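Local coordinates for aromatic amino acid aminotransferase I (Candida albicans WO-1, PDB 6HNU), which probably catalyses the pyridoxal-phosphate-dependent transfer of the amino group from aromatic amino acids to 2-oxoglutarate, at residues Arg201-Lys206 with Ser443-Lys448; Thr151-Gly156 with Pro207-Thr212; Thr364-Val369 with Val469-Leu474. All coordinates share one frame; numbering follows the deposited sequence.

The three contacts sit in different parts of one aminotransferase subunit. Contact 1 joins two surface loops about 29 Å from the centre of the chain. Contact 2 is buried, its centre about 14 Å from that of contact 1. The two touch, with Trp202 CE2 3.7 Å from Pro207 CD. Contact 2 leads toward the cofactor, since the strand carrying Phe209 goes on to Tyr211 of the pyridoxal-phosphate pocket. Contact 3 lies on the opposite side of the chain's centre from contact 2, their centres about 38 Å apart, and packs two helices where the second subunit approaches. The side chain of Lys366 there is about 12 Å from that of cofactor-binding Tyr249.

Contact 1: residues Arg201-Lys206 with Ser443-Lys448; sequences RWVGNK and SSPPQK
The amide nitrogen of Gln447 shows how one side chain can tie two loops together. NE2 spends both its N-H groups in nearly straight bonds, one across the contact to Val203 O at 2.9 Å and the other within its own loop to Ser443 OG at 2.8 Å. Both acceptors lie in the amide plane. The other end of the same group completes the pairing, for Gln447 OE1 receives Val203 N at 2.7 Å on a lone pair (N-H...O angle 167°). One side-chain amide thus holds the N-H and the C=O of a single residue, and the different partners of its two ends define which is nitrogen and which oxygen.

This flat group also stacks on Trp202, its plane only 16° from that of the indole. Gln447 NE2 lies 3.2 Å above the ring plane, with Trp202 CE2 as its nearest ring atom. Nearer the backbone, Gln447 CG makes a CH-pi contact with the six-membered ring of Trp202, 4.1 Å from its centroid. The chain bends at chi2 (-55°), which turns CD back from an extended course. At the ring's own polar atom, Trp202 NE1 donates to Asn205 O, above the plane of that carbonyl.

Ser443 OG passes the network on by donating to Pro445 O; the peptide bond before Pro445 is cis. One of several bridging waters lies 2.7 Å from both Val203 O and Pro445 O. Val203 CG1 meets Pro446 O at 3.2 Å.

Neither loop has regular secondary structure here, and no other protein chain of the assembly touches them. The chemistry implies that their relative position rests on directional bonds, with the amide's orientation fixed by three hydrogen bonds and one face stacked on an indole.

Contact 2: residues Thr151-Gly156 with Pro207-Thr212; sequences TFCSKG and PKFLYT
Phe152 and Cys153 meet the ring of Phe209 where a helix ends against the central mixed sheet of the large domain, an alpha/beta arrangement characteristic of fold-type I pyridoxal-phosphate enzymes. Phe152 approaches the ring chiefly through CB, which stands at the edge of the Phe209 ring, near its plane, 3.9 Å from CE2. Cys153 SG comes closer to Phe209 CE2, at 3.6 Å. Cys153 SG lies obliquely, 4.6 Å from the Phe209 ring centroid and 52° off the normal, in a sulfur-aromatic contact. The phenyl group lies there because Phe209 CG is set between its backbone N and carbonyl carbon (chi1 62°).

Next to this apolar meeting point is a polar one. Lys208 NZ donates to Phe152 O in a short bond of 2.6 Å, reaching the carbonyl with a C=O...N angle of 152° and a tilt out of its plane. The bends of Lys208 at chi2, chi3 and chi4 bring NZ back to Phe152 O, and Lys208 CG already lies 3.4 Å from that oxygen. Phe152 is the last helical residue of 141-152, and an ammonium group at this carboxyl end would probably complement the helix dipole.

Beyond these pairs, Lys208 NZ has a second backbone acceptor in Leu15 O. Strand 158-162 flanks the contact through Ile159, which touches both Cys153 and Phe209, while Leu242 of the other neighbouring strand packs against Phe209 and Phe152. The helix that ends here opens with Asn141 and Thr142 of the cofactor site, and the strand continues to Tyr211, which touches the cofactor; the side chain of Phe209 is about 12 Å from the bound pyridoxal-5'-phosphate. Within that strand the backbone nitrogen of Tyr211 lies at the edge of the Phe209 ring, in its plane.

Contact 3: residues Thr364-Val369 with Val469-Leu474; sequences THKRDV and VPLDQL
Leu471 spreads its two methyl branches over one turn of helix 334-377, CD1 against the His365 ring and CD2 against Lys366. This is helix-helix packing in which the first turn of the C-terminal helix 471-489 sits on the long helix 334-377. Leu471 CD1 approaches the imidazole obliquely, 3.5 Å from His365 CD2. The other branch, Leu471 CD2, lies 3.9 Å from Lys366 CG, and there the two side chains cross at about a right angle. His365 can offer its ring because CG stands anti to the backbone N (chi1 179°).

One turn further on, Val369 faces both leucines of the opposing helix. Val369 CG1 packs on Leu471 CB at 4.2 Å and on Leu474 CD2 at 4.1 Å. Leu474 CD2 also rests 4.0 Å from Lys366 O, so the backbone of the long helix forms part of the surface it covers. No direct hydrogen bond crosses between the segments, and their direct contacts are mostly between apolar groups.

The second subunit covers part of this packing. Leu43 of the second subunit touches Leu474 and Val469, and Leu49 of the second subunit packs on Lys366; in sequence these two leucines bracket Gly46 and Leu47, which line a pocket for phenylalanine. The helix pair is thus part of the dimer interface as well as of the subunit's own fold.

The polar link between the segments runs through a water. Pro470 takes the N-cap position of the C-terminal helix, and the carbonyl of the preceding residue, Val469, accepts from that water. A bend at chi4 (-62°) of Lys366 sets NZ within 2.8 Å of the water oxygen, and the water donates in turn to Val469 O at 2.9 Å.

Contact 1: residues Arg201-Lys206 with Ser443-Lys448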
loop_
_atom_site.group_PDB
_atom_site.type_symbol
_atom_site.label_atom_id
_atom_site.label_comp_id
_atom_site.label_asym_id
_atom_site.label_seq_id
_atom_site.Cartn_x
_atom_site.Cartn_y
_atom_site.Cartn_z
ATOM N N ARG B 201 -33.036 1.020 -20.004
ATOM C CA ARG B 201 -33.321 2.431 -20.408
ATOM C C ARG B 201 -32.110 3.329 -20.127
ATOM O O ARG B 201 -32.278 4.577 -20.061
ATOM C CB ARG B 201 -34.570 2.964 -19.712
ATOM C CG ARG B 201 -34.873 2.325 -18.371
ATOM C CD ARG B 201 -35.804 3.164 -17.523
ATOM N NE ARG B 201 -34.965 3.988 -16.666
ATOM C CZ ARG B 201 -34.650 3.753 -15.383
ATOM N NH1 ARG B 201 -35.155 2.708 -14.721
ATOM N NH2 ARG B 201 -33.832 4.611 -14.773
ATOM N N TRP B 202 -30.920 2.741 -19.973
ATOM C CA TRP B 202 -29.722 3.529 -19.589
ATOM C C TRP B 202 -29.485 4.640 -20.617
ATOM O O TRP B 202 -29.312 4.311 -21.804
ATOM C CB TRP B 202 -28.464 2.664 -19.476
ATOM C CG TRP B 202 -27.351 3.436 -18.846
ATOM C CD1 TRP B 202 -26.331 4.090 -19.479
ATOM C CD2 TRP B 202 -27.203 3.704 -17.446
ATOM N NE1 TRP B 202 -25.541 4.732 -18.566
ATOM C CE2 TRP B 202 -26.045 4.509 -17.305
ATOM C CE3 TRP B 202 -27.882 3.291 -16.296
ATOM C CZ2 TRP B 202 -25.575 4.913 -16.059
ATOM C CZ3 TRP B 202 -27.430 3.724 -15.069
ATOM C CH2 TRP B 202 -26.283 4.512 -14.952
ATOM N N VAL B 203 -29.390 5.884 -20.173
ATOM C CA VAL B 203 -28.973 7.001 -21.080
ATOM C C VAL B 203 -27.465 7.285 -20.917
ATOM O O VAL B 203 -26.957 7.266 -19.778
ATOM C CB VAL B 203 -29.829 8.271 -20.875
ATOM C CG1 VAL B 203 -29.769 8.805 -19.467
ATOM C CG2 VAL B 203 -29.398 9.374 -21.822
ATOM N N GLY B 204 -26.790 7.570 -22.034
ATOM C CA GLY B 204 -25.386 8.029 -22.087
ATOM C C GLY B 204 -24.435 6.858 -21.939
ATOM O O GLY B 204 -24.858 5.687 -22.181
ATOM N N ASN B 205 -23.184 7.125 -21.593
ATOM C CA ASN B 205 -22.172 6.044 -21.530
ATOM C C ASN B 205 -22.578 5.084 -20.398
ATOM O O ASN B 205 -22.917 5.517 -19.277
ATOM C CB ASN B 205 -20.740 6.564 -21.399
ATOM C CG ASN B 205 -20.279 7.350 -22.611
ATOM O OD1 ASN B 205 -20.427 6.894 -23.740
ATOM N ND2 ASN B 205 -19.681 8.503 -22.374
ATOM N N LYS B 206 -22.516 3.805 -20.710
ATOM C CA LYS B 206 -22.892 2.732 -19.772
ATOM C C LYS B 206 -21.967 2.758 -18.561
ATOM O O LYS B 206 -20.850 3.273 -18.597
ATOM C CB LYS B 206 -22.857 1.394 -20.494
ATOM C CG LYS B 206 -21.519 1.013 -21.101
ATOM C CD LYS B 206 -21.545 -0.342 -21.794
ATOM C CE LYS B 206 -22.809 -0.550 -22.607
ATOM N NZ LYS B 206 -22.656 -1.679 -23.551
ATOM N N SER B 443 -25.416 9.686 -13.042
ATOM C CA SER B 443 -24.578 9.578 -14.254
ATOM C C SER B 443 -24.510 10.960 -14.911
ATOM O O SER B 443 -25.245 11.880 -14.483
ATOM C CB SER B 443 -25.091 8.555 -15.173
ATOM O OG SER B 443 -26.465 8.766 -15.450
ATOM N N SER B 444 -23.599 11.085 -15.865
ATOM C CA SER B 444 -23.406 12.283 -16.708
ATOM C C SER B 444 -23.528 11.860 -18.162
ATOM O O SER B 444 -22.627 11.239 -18.713
ATOM C CB SER B 444 -22.081 12.940 -16.418
ATOM O OG SER B 444 -21.895 14.032 -17.289
ATOM N N PRO B 445 -24.652 12.155 -18.848
ATOM C CA PRO B 445 -25.793 12.852 -18.254
ATOM C C PRO B 445 -26.657 11.982 -17.346
ATOM O O PRO B 445 -26.592 10.752 -17.407
ATOM C CB PRO B 445 -26.633 13.226 -19.480
ATOM C CG PRO B 445 -26.307 12.158 -20.504
ATOM C CD PRO B 445 -24.844 11.846 -20.276
ATOM N N PRO B 446 -27.516 12.588 -16.503
ATOM C CA PRO B 446 -28.330 11.824 -15.555
ATOM C C PRO B 446 -29.363 10.939 -16.263
ATOM O O PRO B 446 -29.706 11.209 -17.416
ATOM C CB PRO B 446 -28.978 12.900 -14.668
ATOM C CG PRO B 446 -28.946 14.167 -15.522
ATOM C CD PRO B 446 -27.689 14.045 -16.357
ATOM N N GLN B 447 -29.790 9.872 -15.587
ATOM C CA GLN B 447 -30.909 9.001 -16.038
ATOM C C GLN B 447 -32.219 9.785 -15.857
ATOM O O GLN B 447 -32.198 10.743 -15.097
ATOM C CB GLN B 447 -30.902 7.691 -15.239
ATOM C CG GLN B 447 -29.588 6.929 -15.321
ATOM C CD GLN B 447 -29.211 6.656 -16.745
ATOM O OE1 GLN B 447 -29.979 6.035 -17.495
ATOM N NE2 GLN B 447 -28.010 7.079 -17.111
ATOM N N LYS B 448 -33.312 9.391 -16.519
ATOM C CA LYS B 448 -34.640 10.049 -16.359
ATOM C C LYS B 448 -35.184 9.750 -14.953
ATOM O O LYS B 448 -34.865 8.670 -14.434
ATOM C CB LYS B 448 -35.622 9.570 -17.435
ATOM C CG LYS B 448 -35.211 9.858 -18.875
ATOM C CD LYS B 448 -34.813 11.317 -19.138
ATOM C CE LYS B 448 -34.949 11.736 -20.592
ATOM N NZ LYS B 448 -34.131 10.889 -21.498
HETATM O O HOH W 1 -33.287 6.855 -18.179
HETATM O O HOH W 2 -25.156 8.916 -18.669
HETATM O O HOH W 3 -22.452 8.040 -18.354
HETATM O O HOH W 4 -19.995 9.470 -19.173
HETATM O O HOH W 5 -22.535 9.778 -20.941
#

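Contact 2: residues Thr151-Gly156 with Pro207-Thr212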
loop_
_atom_site.group_PDB
_atom_site.type_symbol
_atom_site.label_atom_id
_atom_site.label_comp_id
_atom_site.label_asym_id
_atom_site.label_seq_id
_atom_site.Cartn_x
_atom_site.Cartn_y
_atom_site.Cartn_z
ATOM N N THR B 151 -8.125 1.558 -12.587
ATOM C CA THR B 151 -7.941 0.662 -13.749
ATOM C C THR B 151 -9.135 0.799 -14.704
ATOM O O THR B 151 -8.893 0.835 -15.910
ATOM C CB THR B 151 -7.742 -0.768 -13.253
ATOM O OG1 THR B 151 -6.574 -0.729 -12.428
ATOM C CG2 THR B 151 -7.640 -1.785 -14.367
ATOM N N PHE B 152 -10.373 0.930 -14.193
ATOM C CA PHE B 152 -11.591 0.841 -15.047
ATOM C C PHE B 152 -12.343 2.173 -15.170
ATOM O O PHE B 152 -13.274 2.212 -15.964
ATOM C CB PHE B 152 -12.512 -0.250 -14.529
ATOM C CG PHE B 152 -11.897 -1.617 -14.585
ATOM C CD1 PHE B 152 -11.567 -2.192 -15.797
ATOM C CD2 PHE B 152 -11.595 -2.306 -13.426
ATOM C CE1 PHE B 152 -11.014 -3.466 -15.859
ATOM C CE2 PHE B 152 -11.010 -3.558 -13.487
ATOM C CZ PHE B 152 -10.716 -4.135 -14.699
ATOM N N CYS B 153 -11.950 3.215 -14.465
ATOM C CA CYS B 153 -12.736 4.478 -14.390
ATOM C C CYS B 153 -11.878 5.715 -14.630
ATOM O O CYS B 153 -10.803 5.813 -14.030
ATOM C CB CYS B 153 -13.391 4.598 -13.024
ATOM S SG CYS B 153 -14.529 3.228 -12.672
ATOM N N SER B 154 -12.380 6.633 -15.479
ATOM C CA SER B 154 -11.900 8.023 -15.635
ATOM C C SER B 154 -12.891 8.915 -14.881
ATOM O O SER B 154 -14.066 8.466 -14.670
ATOM C CB SER B 154 -11.766 8.413 -17.104
ATOM O OG SER B 154 -11.120 7.391 -17.905
ATOM N N LYS B 155 -12.464 10.121 -14.506
ATOM C CA LYS B 155 -13.323 11.144 -13.876
ATOM C C LYS B 155 -14.587 11.345 -14.728
ATOM O O LYS B 155 -14.468 11.360 -15.976
ATOM C CB LYS B 155 -12.572 12.465 -13.719
ATOM C CG LYS B 155 -13.429 13.560 -13.109
ATOM C CD LYS B 155 -12.798 14.942 -13.068
ATOM C CE LYS B 155 -13.860 16.028 -13.029
ATOM N NZ LYS B 155 -13.271 17.376 -12.834
ATOM N N GLY B 156 -15.758 11.391 -14.083
ATOM C CA GLY B 156 -17.072 11.560 -14.738
ATOM C C GLY B 156 -17.682 10.239 -15.185
ATOM O O GLY B 156 -18.833 10.245 -15.621
ATOM N N PRO B 207 -22.419 2.206 -17.427
ATOM C CA PRO B 207 -21.574 2.120 -16.252
ATOM C C PRO B 207 -20.436 1.144 -16.560
ATOM O O PRO B 207 -20.669 0.195 -17.254
ATOM C CB PRO B 207 -22.472 1.581 -15.132
ATOM C CG PRO B 207 -23.852 1.501 -15.713
ATOM C CD PRO B 207 -23.724 1.576 -17.222
ATOM N N LYS B 208 -19.252 1.380 -15.988
ATOM C CA LYS B 208 -18.074 0.496 -16.201
ATOM C C LYS B 208 -18.264 -0.825 -15.473
ATOM O O LYS B 208 -17.833 -1.856 -15.997
ATOM C CB LYS B 208 -16.803 1.203 -15.740
ATOM C CG LYS B 208 -16.619 2.568 -16.370
ATOM C CD LYS B 208 -16.652 2.592 -17.896
ATOM C CE LYS B 208 -15.636 1.679 -18.556
ATOM N NZ LYS B 208 -14.259 2.221 -18.422
ATOM N N PHE B 209 -18.887 -0.805 -14.306
ATOM C CA PHE B 209 -19.078 -2.041 -13.531
ATOM C C PHE B 209 -20.106 -1.842 -12.420
ATOM O O PHE B 209 -20.527 -0.702 -12.072
ATOM C CB PHE B 209 -17.712 -2.499 -12.997
ATOM C CG PHE B 209 -16.987 -1.577 -12.052
ATOM C CD1 PHE B 209 -17.427 -1.373 -10.745
ATOM C CD2 PHE B 209 -15.795 -0.995 -12.428
ATOM C CE1 PHE B 209 -16.741 -0.542 -9.887
ATOM C CE2 PHE B 209 -15.085 -0.190 -11.550
ATOM C CZ PHE B 209 -15.553 0.025 -10.272
ATOM N N LEU B 210 -20.427 -2.973 -11.810
ATOM C CA LEU B 210 -21.208 -3.059 -10.562
ATOM C C LEU B 210 -20.272 -3.485 -9.438
ATOM O O LEU B 210 -19.509 -4.439 -9.635
ATOM C CB LEU B 210 -22.365 -4.052 -10.733
ATOM C CG LEU B 210 -23.005 -4.514 -9.421
ATOM C CD1 LEU B 210 -23.796 -3.411 -8.762
ATOM C CD2 LEU B 210 -23.895 -5.727 -9.646
ATOM N N TYR B 211 -20.304 -2.733 -8.343
ATOM C CA TYR B 211 -19.535 -2.985 -7.106
ATOM C C TYR B 211 -20.504 -3.643 -6.134
ATOM O O TYR B 211 -21.482 -3.007 -5.776
ATOM C CB TYR B 211 -18.944 -1.668 -6.562
ATOM C CG TYR B 211 -18.360 -1.753 -5.172
ATOM C CD1 TYR B 211 -17.195 -2.463 -4.928
ATOM C CD2 TYR B 211 -18.984 -1.155 -4.091
ATOM C CE1 TYR B 211 -16.670 -2.595 -3.660
ATOM C CE2 TYR B 211 -18.480 -1.260 -2.804
ATOM C CZ TYR B 211 -17.324 -1.999 -2.590
ATOM O OH TYR B 211 -16.838 -2.112 -1.331
ATOM N N THR B 212 -20.222 -4.873 -5.709
ATOM C CA THR B 212 -21.096 -5.660 -4.831
ATOM C C THR B 212 -20.290 -6.277 -3.698
ATOM O O THR B 212 -19.294 -6.970 -3.942
ATOM C CB THR B 212 -21.940 -6.666 -5.635
ATOM O OG1 THR B 212 -22.748 -7.384 -4.716
ATOM C CG2 THR B 212 -21.146 -7.673 -6.439
#

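Contact 3: residues Thr364-Val369 with Val469-Leu474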
loop_
_atom_site.group_PDB
_atom_site.type_symbol
_atom_site.label_atom_id
_atom_site.label_comp_id
_atom_site.label_asym_id
_atom_site.label_seq_id
_atom_site.Cartn_x
_atom_site.Cartn_y
_atom_site.Cartn_z
ATOM N N THR B 364 -21.480 -18.694 13.205
ATOM C CA THR B 364 -22.841 -19.308 13.298
ATOM C C THR B 364 -23.405 -19.111 14.706
ATOM O O THR B 364 -24.559 -18.627 14.827
ATOM C CB THR B 364 -22.813 -20.791 12.912
ATOM O OG1 THR B 364 -22.506 -20.882 11.517
ATOM C CG2 THR B 364 -24.129 -21.471 13.206
ATOM N N HIS B 365 -22.600 -19.365 15.726
ATOM C CA HIS B 365 -23.069 -19.273 17.138
ATOM C C HIS B 365 -23.352 -17.808 17.493
ATOM O O HIS B 365 -24.440 -17.550 18.091
ATOM C CB HIS B 365 -22.104 -19.952 18.106
ATOM C CG HIS B 365 -22.566 -19.826 19.521
ATOM N ND1 HIS B 365 -23.801 -20.295 19.926
ATOM C CD2 HIS B 365 -21.991 -19.262 20.601
ATOM C CE1 HIS B 365 -23.971 -20.006 21.201
ATOM N NE2 HIS B 365 -22.880 -19.369 21.636
ATOM N N LYS B 366 -22.441 -16.885 17.139
ATOM C CA LYS B 366 -22.595 -15.423 17.399
ATOM C C LYS B 366 -23.898 -14.933 16.786
ATOM O O LYS B 366 -24.626 -14.216 17.491
ATOM C CB LYS B 366 -21.450 -14.602 16.810
ATOM C CG LYS B 366 -20.100 -14.817 17.464
ATOM C CD LYS B 366 -19.014 -14.012 16.790
ATOM C CE LYS B 366 -17.629 -14.482 17.175
ATOM N NZ LYS B 366 -17.379 -14.338 18.623
ATOM N N ARG B 367 -24.159 -15.299 15.537
ATOM C CA ARG B 367 -25.380 -14.938 14.786
ATOM C C ARG B 367 -26.635 -15.492 15.501
ATOM O O ARG B 367 -27.652 -14.738 15.619
ATOM C CB ARG B 367 -25.265 -15.453 13.356
ATOM C CG ARG B 367 -26.457 -15.121 12.477
ATOM C CD ARG B 367 -27.716 -15.949 12.670
ATOM N NE ARG B 367 -27.448 -17.382 12.841
ATOM C CZ ARG B 367 -27.197 -18.230 11.856
ATOM N NH1 ARG B 367 -27.002 -19.524 12.115
ATOM N NH2 ARG B 367 -27.177 -17.803 10.607
ATOM N N ASP B 368 -26.596 -16.747 15.973
ATOM C CA ASP B 368 -27.778 -17.362 16.638
ATOM C C ASP B 368 -28.103 -16.559 17.894
ATOM O O ASP B 368 -29.296 -16.279 18.122
ATOM C CB ASP B 368 -27.512 -18.814 17.020
ATOM C CG ASP B 368 -27.348 -19.733 15.835
ATOM O OD1 ASP B 368 -27.882 -19.400 14.741
ATOM O OD2 ASP B 368 -26.692 -20.782 16.031
ATOM N N VAL B 369 -27.087 -16.167 18.657
ATOM C CA VAL B 369 -27.260 -15.458 19.951
ATOM C C VAL B 369 -27.821 -14.058 19.676
ATOM O O VAL B 369 -28.776 -13.623 20.383
ATOM C CB VAL B 369 -25.939 -15.445 20.736
ATOM C CG1 VAL B 369 -25.920 -14.410 21.857
ATOM C CG2 VAL B 369 -25.652 -16.844 21.270
ATOM N N VAL B 469 -17.936 -7.764 20.402
ATOM C CA VAL B 469 -17.981 -7.857 21.896
ATOM C C VAL B 469 -18.321 -9.288 22.303
ATOM O O VAL B 469 -18.964 -10.041 21.564
ATOM C CB VAL B 469 -18.985 -6.873 22.555
ATOM C CG1 VAL B 469 -18.662 -5.403 22.303
ATOM C CG2 VAL B 469 -20.408 -7.180 22.156
ATOM N N PRO B 470 -17.937 -9.675 23.536
ATOM C CA PRO B 470 -18.384 -10.937 24.134
ATOM C C PRO B 470 -19.906 -11.100 24.056
ATOM O O PRO B 470 -20.581 -10.081 24.097
ATOM C CB PRO B 470 -17.924 -10.792 25.595
ATOM C CG PRO B 470 -16.699 -9.900 25.509
ATOM C CD PRO B 470 -17.051 -8.900 24.422
ATOM N N LEU B 471 -20.412 -12.337 23.973
ATOM C CA LEU B 471 -21.807 -12.634 23.558
ATOM C C LEU B 471 -22.801 -12.270 24.665
ATOM O O LEU B 471 -23.989 -12.072 24.347
ATOM C CB LEU B 471 -21.919 -14.101 23.155
ATOM C CG LEU B 471 -21.263 -14.432 21.815
ATOM C CD1 LEU B 471 -21.431 -15.905 21.462
ATOM C CD2 LEU B 471 -21.810 -13.545 20.698
ATOM N N ASP B 472 -22.334 -12.171 25.905
ATOM C CA ASP B 472 -23.179 -11.766 27.057
ATOM C C ASP B 472 -23.454 -10.262 26.929
ATOM O O ASP B 472 -24.594 -9.868 27.180
ATOM C CB ASP B 472 -22.522 -12.133 28.391
ATOM C CG ASP B 472 -21.180 -11.464 28.614
ATOM O OD1 ASP B 472 -20.445 -11.291 27.622
ATOM O OD2 ASP B 472 -20.877 -11.127 29.767
ATOM N N GLN B 473 -22.432 -9.466 26.583
ATOM C CA GLN B 473 -22.546 -7.994 26.386
ATOM C C GLN B 473 -23.404 -7.726 25.144
ATOM O O GLN B 473 -24.134 -6.709 25.150
ATOM C CB GLN B 473 -21.172 -7.328 26.324
ATOM C CG GLN B 473 -20.412 -7.404 27.639
ATOM C CD GLN B 473 -21.312 -7.170 28.833
ATOM O OE1 GLN B 473 -22.041 -6.180 28.900
ATOM N NE2 GLN B 473 -21.274 -8.087 29.792
ATOM N N LEU B 474 -23.370 -8.620 24.152
ATOM C CA LEU B 474 -24.270 -8.560 22.979
ATOM C C LEU B 474 -25.725 -8.615 23.464
ATOM O O LEU B 474 -26.544 -7.771 23.013
ATOM C CB LEU B 474 -23.979 -9.714 22.020
ATOM C CG LEU B 474 -24.946 -9.819 20.845
ATOM C CD1 LEU B 474 -24.901 -8.541 20.017
ATOM C CD2 LEU B 474 -24.621 -11.016 19.973
HETATM O O HOH W 6 -18.180 -11.820 19.452
#